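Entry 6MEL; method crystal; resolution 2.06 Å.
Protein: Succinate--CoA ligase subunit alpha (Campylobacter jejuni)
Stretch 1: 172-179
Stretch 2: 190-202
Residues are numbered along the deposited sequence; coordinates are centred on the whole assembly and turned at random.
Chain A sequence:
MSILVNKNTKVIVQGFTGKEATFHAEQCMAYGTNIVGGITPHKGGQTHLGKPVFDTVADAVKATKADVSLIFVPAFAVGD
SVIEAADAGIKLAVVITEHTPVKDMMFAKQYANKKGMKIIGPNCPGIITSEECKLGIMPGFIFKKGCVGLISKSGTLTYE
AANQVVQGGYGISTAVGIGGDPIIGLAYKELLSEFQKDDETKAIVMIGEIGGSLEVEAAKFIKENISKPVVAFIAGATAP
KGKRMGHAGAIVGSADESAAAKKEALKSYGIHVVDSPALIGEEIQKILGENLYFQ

Stretch 1 172-179: ISTAVGIG
Stretch 2 190-202: ELLSEFQKDDETK

A strand that carries T174 to G177 packs against the last turns of a helix that enters the stretch at E190 and carries L191 and F195, and against the type I turn D198-T201 that follows it. The two chains run in opposite directions: V176 lies beside L191 (CA-CA 8.4 Å) and S173 beside T201 (CA-CA 6.2 Å). The strand is extended (T174 -133/141, V176 -122/121), so V176 points toward the helix while A175 points away; at S173 (-82/-72) the chain turns a corner. L191 (m, t) points toward the strand, and its CD1 meets V176 CG1 at 3.7 Å (V176 t) and I178 CG2 at 3.5 Å (I178 p, t), a small apolar cluster. One helical turn later, with F195 N bonded to L191 O (2.9 Å), F195 starts sideways, but chi1 -80° and chi2 -55° bring its ring end nearer: CZ lies 3.2 Å from T174 O, which sits at the ring edge near its plane, where the aromatic hydrogens are slightly positive. The turn closes through T201 N to D198 O (3.0 Å). D198, chi1 t, braces it from within: OD1 accepts from E200 N (3.0 Å) and OD2 from T201 OG1 (2.6 Å). T201 (m) also places OG1 2.7 Å from OG of S173 (p), a hydroxyl pair at hydrogen-bonding distance joining corner to turn.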

# COMPACT_ATOMS: atom_id res chain seq x y z
N ILE A 172 6.71 -27.42 -4.77
CA ILE A 172 6.60 -26.55 -3.65
C ILE A 172 6.33 -27.38 -2.41
O ILE A 172 5.46 -28.25 -2.43
CB ILE A 172 5.49 -25.51 -3.86
CG1 ILE A 172 5.70 -24.67 -5.12
CG2 ILE A 172 5.36 -24.66 -2.60
CD1 ILE A 172 7.07 -24.01 -5.25
N SER A 173 7.02 -27.05 -1.32
CA SER A 173 6.73 -27.70 -0.05
C SER A 173 5.52 -27.00 0.57
O SER A 173 4.40 -27.52 0.57
CB SER A 173 7.95 -27.73 0.85
OG SER A 173 8.58 -26.46 0.94
N THR A 174 5.75 -25.77 1.05
CA THR A 174 4.72 -24.88 1.51
C THR A 174 4.98 -23.51 0.88
O THR A 174 6.17 -23.07 0.79
CB THR A 174 4.72 -24.79 3.04
OG1 THR A 174 4.40 -26.05 3.65
CG2 THR A 174 3.68 -23.82 3.57
N ALA A 175 3.91 -22.84 0.47
CA ALA A 175 4.00 -21.44 0.01
C ALA A 175 3.19 -20.57 0.97
O ALA A 175 2.03 -20.91 1.29
CB ALA A 175 3.48 -21.30 -1.39
N VAL A 176 3.77 -19.44 1.38
CA VAL A 176 3.13 -18.51 2.28
C VAL A 176 3.05 -17.14 1.61
O VAL A 176 4.06 -16.53 1.24
CB VAL A 176 3.89 -18.42 3.60
CG1 VAL A 176 3.09 -17.64 4.61
CG2 VAL A 176 4.26 -19.79 4.11
N GLY A 177 1.84 -16.62 1.47
CA GLY A 177 1.67 -15.22 1.08
C GLY A 177 1.66 -14.37 2.34
O GLY A 177 0.76 -14.52 3.12
N ILE A 178 2.67 -13.49 2.54
CA ILE A 178 2.81 -12.75 3.77
C ILE A 178 2.07 -11.40 3.77
O ILE A 178 1.99 -10.79 4.84
CB ILE A 178 4.28 -12.56 4.15
CG1 ILE A 178 5.06 -11.76 3.11
CG2 ILE A 178 4.92 -13.92 4.47
CD1 ILE A 178 6.46 -11.44 3.53
N GLY A 179 1.59 -10.93 2.61
CA GLY A 179 0.74 -9.79 2.50
C GLY A 179 1.42 -8.56 1.94
O GLY A 179 2.66 -8.39 2.02
N GLU A 190 11.13 -15.18 10.05
CA GLU A 190 10.44 -16.24 10.78
C GLU A 190 10.22 -17.44 9.86
O GLU A 190 10.43 -18.59 10.26
CB GLU A 190 9.08 -15.77 11.30
CG GLU A 190 9.16 -14.61 12.29
CD GLU A 190 9.18 -13.18 11.73
OE1 GLU A 190 9.26 -12.90 10.45
OE2 GLU A 190 9.07 -12.31 12.58
N LEU A 191 9.80 -17.18 8.62
CA LEU A 191 9.47 -18.26 7.72
C LEU A 191 10.74 -18.92 7.16
O LEU A 191 10.77 -20.14 6.96
CB LEU A 191 8.55 -17.74 6.62
CG LEU A 191 7.17 -17.31 7.13
CD1 LEU A 191 6.34 -16.72 6.02
CD2 LEU A 191 6.45 -18.49 7.73
N LEU A 192 11.78 -18.14 6.91
CA LEU A 192 13.07 -18.73 6.48
C LEU A 192 13.60 -19.67 7.58
O LEU A 192 14.07 -20.77 7.27
CB LEU A 192 14.10 -17.65 6.15
CG LEU A 192 13.89 -16.87 4.87
CD1 LEU A 192 14.69 -15.59 4.89
CD2 LEU A 192 14.29 -17.68 3.65
N SER A 193 13.46 -19.28 8.86
CA SER A 193 13.86 -20.17 9.97
C SER A 193 13.04 -21.46 9.99
O SER A 193 13.59 -22.51 10.25
CB SER A 193 13.75 -19.52 11.32
OG SER A 193 14.49 -18.32 11.31
N GLU A 194 11.72 -21.38 9.80
CA GLU A 194 10.89 -22.59 9.69
C GLU A 194 11.39 -23.50 8.56
O GLU A 194 11.47 -24.70 8.75
CB GLU A 194 9.42 -22.25 9.46
CG GLU A 194 8.76 -21.67 10.69
CD GLU A 194 8.38 -22.70 11.75
OE1 GLU A 194 8.31 -23.93 11.45
OE2 GLU A 194 8.09 -22.27 12.84
N PHE A 195 11.67 -22.91 7.40
CA PHE A 195 12.08 -23.69 6.20
C PHE A 195 13.46 -24.34 6.42
O PHE A 195 13.73 -25.42 5.95
CB PHE A 195 12.07 -22.84 4.93
CG PHE A 195 10.71 -22.62 4.31
CD1 PHE A 195 9.90 -23.70 3.97
CD2 PHE A 195 10.23 -21.36 4.06
CE1 PHE A 195 8.65 -23.51 3.40
CE2 PHE A 195 8.98 -21.17 3.48
CZ PHE A 195 8.19 -22.24 3.17
N GLN A 196 14.34 -23.65 7.14
CA GLN A 196 15.67 -24.15 7.42
C GLN A 196 15.55 -25.42 8.29
O GLN A 196 16.30 -26.34 8.09
CB GLN A 196 16.48 -23.06 8.13
CG GLN A 196 17.88 -23.48 8.58
CD GLN A 196 18.78 -23.76 7.40
OE1 GLN A 196 18.83 -22.99 6.44
NE2 GLN A 196 19.47 -24.88 7.44
N LYS A 197 14.59 -25.45 9.20
CA LYS A 197 14.33 -26.62 10.07
C LYS A 197 13.50 -27.72 9.38
O LYS A 197 13.35 -28.74 9.94
CB LYS A 197 13.52 -26.22 11.31
CG LYS A 197 14.22 -25.26 12.28
CD LYS A 197 13.46 -25.15 13.58
CE LYS A 197 12.57 -23.93 13.65
NZ LYS A 197 13.33 -22.77 14.16
N ASP A 198 12.86 -27.44 8.23
CA ASP A 198 12.01 -28.39 7.54
C ASP A 198 12.89 -29.22 6.60
O ASP A 198 13.42 -28.70 5.58
CB ASP A 198 10.89 -27.67 6.77
CG ASP A 198 10.14 -28.58 5.81
OD1 ASP A 198 10.17 -29.77 6.08
OD2 ASP A 198 9.56 -28.09 4.80
N ASP A 199 13.04 -30.51 6.92
CA ASP A 199 13.88 -31.42 6.13
C ASP A 199 13.35 -31.59 4.70
O ASP A 199 14.11 -31.86 3.86
CB ASP A 199 14.02 -32.80 6.78
CG ASP A 199 14.90 -32.80 8.01
OD1 ASP A 199 15.57 -31.78 8.27
OD2 ASP A 199 14.91 -33.83 8.72
N GLU A 200 12.04 -31.42 4.45
CA GLU A 200 11.50 -31.57 3.10
C GLU A 200 11.85 -30.36 2.23
O GLU A 200 11.66 -30.42 1.03
CB GLU A 200 9.97 -31.75 3.11
CG GLU A 200 9.46 -32.81 4.11
CD GLU A 200 10.19 -34.14 3.94
OE1 GLU A 200 10.15 -34.64 2.80
OE2 GLU A 200 10.87 -34.61 4.90
N THR A 201 12.30 -29.24 2.81
CA THR A 201 12.58 -28.09 1.98
C THR A 201 14.09 -28.02 1.70
O THR A 201 14.89 -28.08 2.63
CB THR A 201 12.02 -26.81 2.63
OG1 THR A 201 10.59 -26.87 2.72
CG2 THR A 201 12.44 -25.59 1.84
N LYS A 202 14.47 -27.89 0.43
CA LYS A 202 15.92 -27.78 0.09
C LYS A 202 16.31 -26.39 -0.41
O LYS A 202 17.48 -26.08 -0.49
CB LYS A 202 16.27 -28.83 -0.96
CG LYS A 202 16.07 -30.22 -0.40
CD LYS A 202 16.51 -31.29 -1.33
CE LYS A 202 16.79 -32.58 -0.57
NZ LYS A 202 16.33 -33.74 -1.36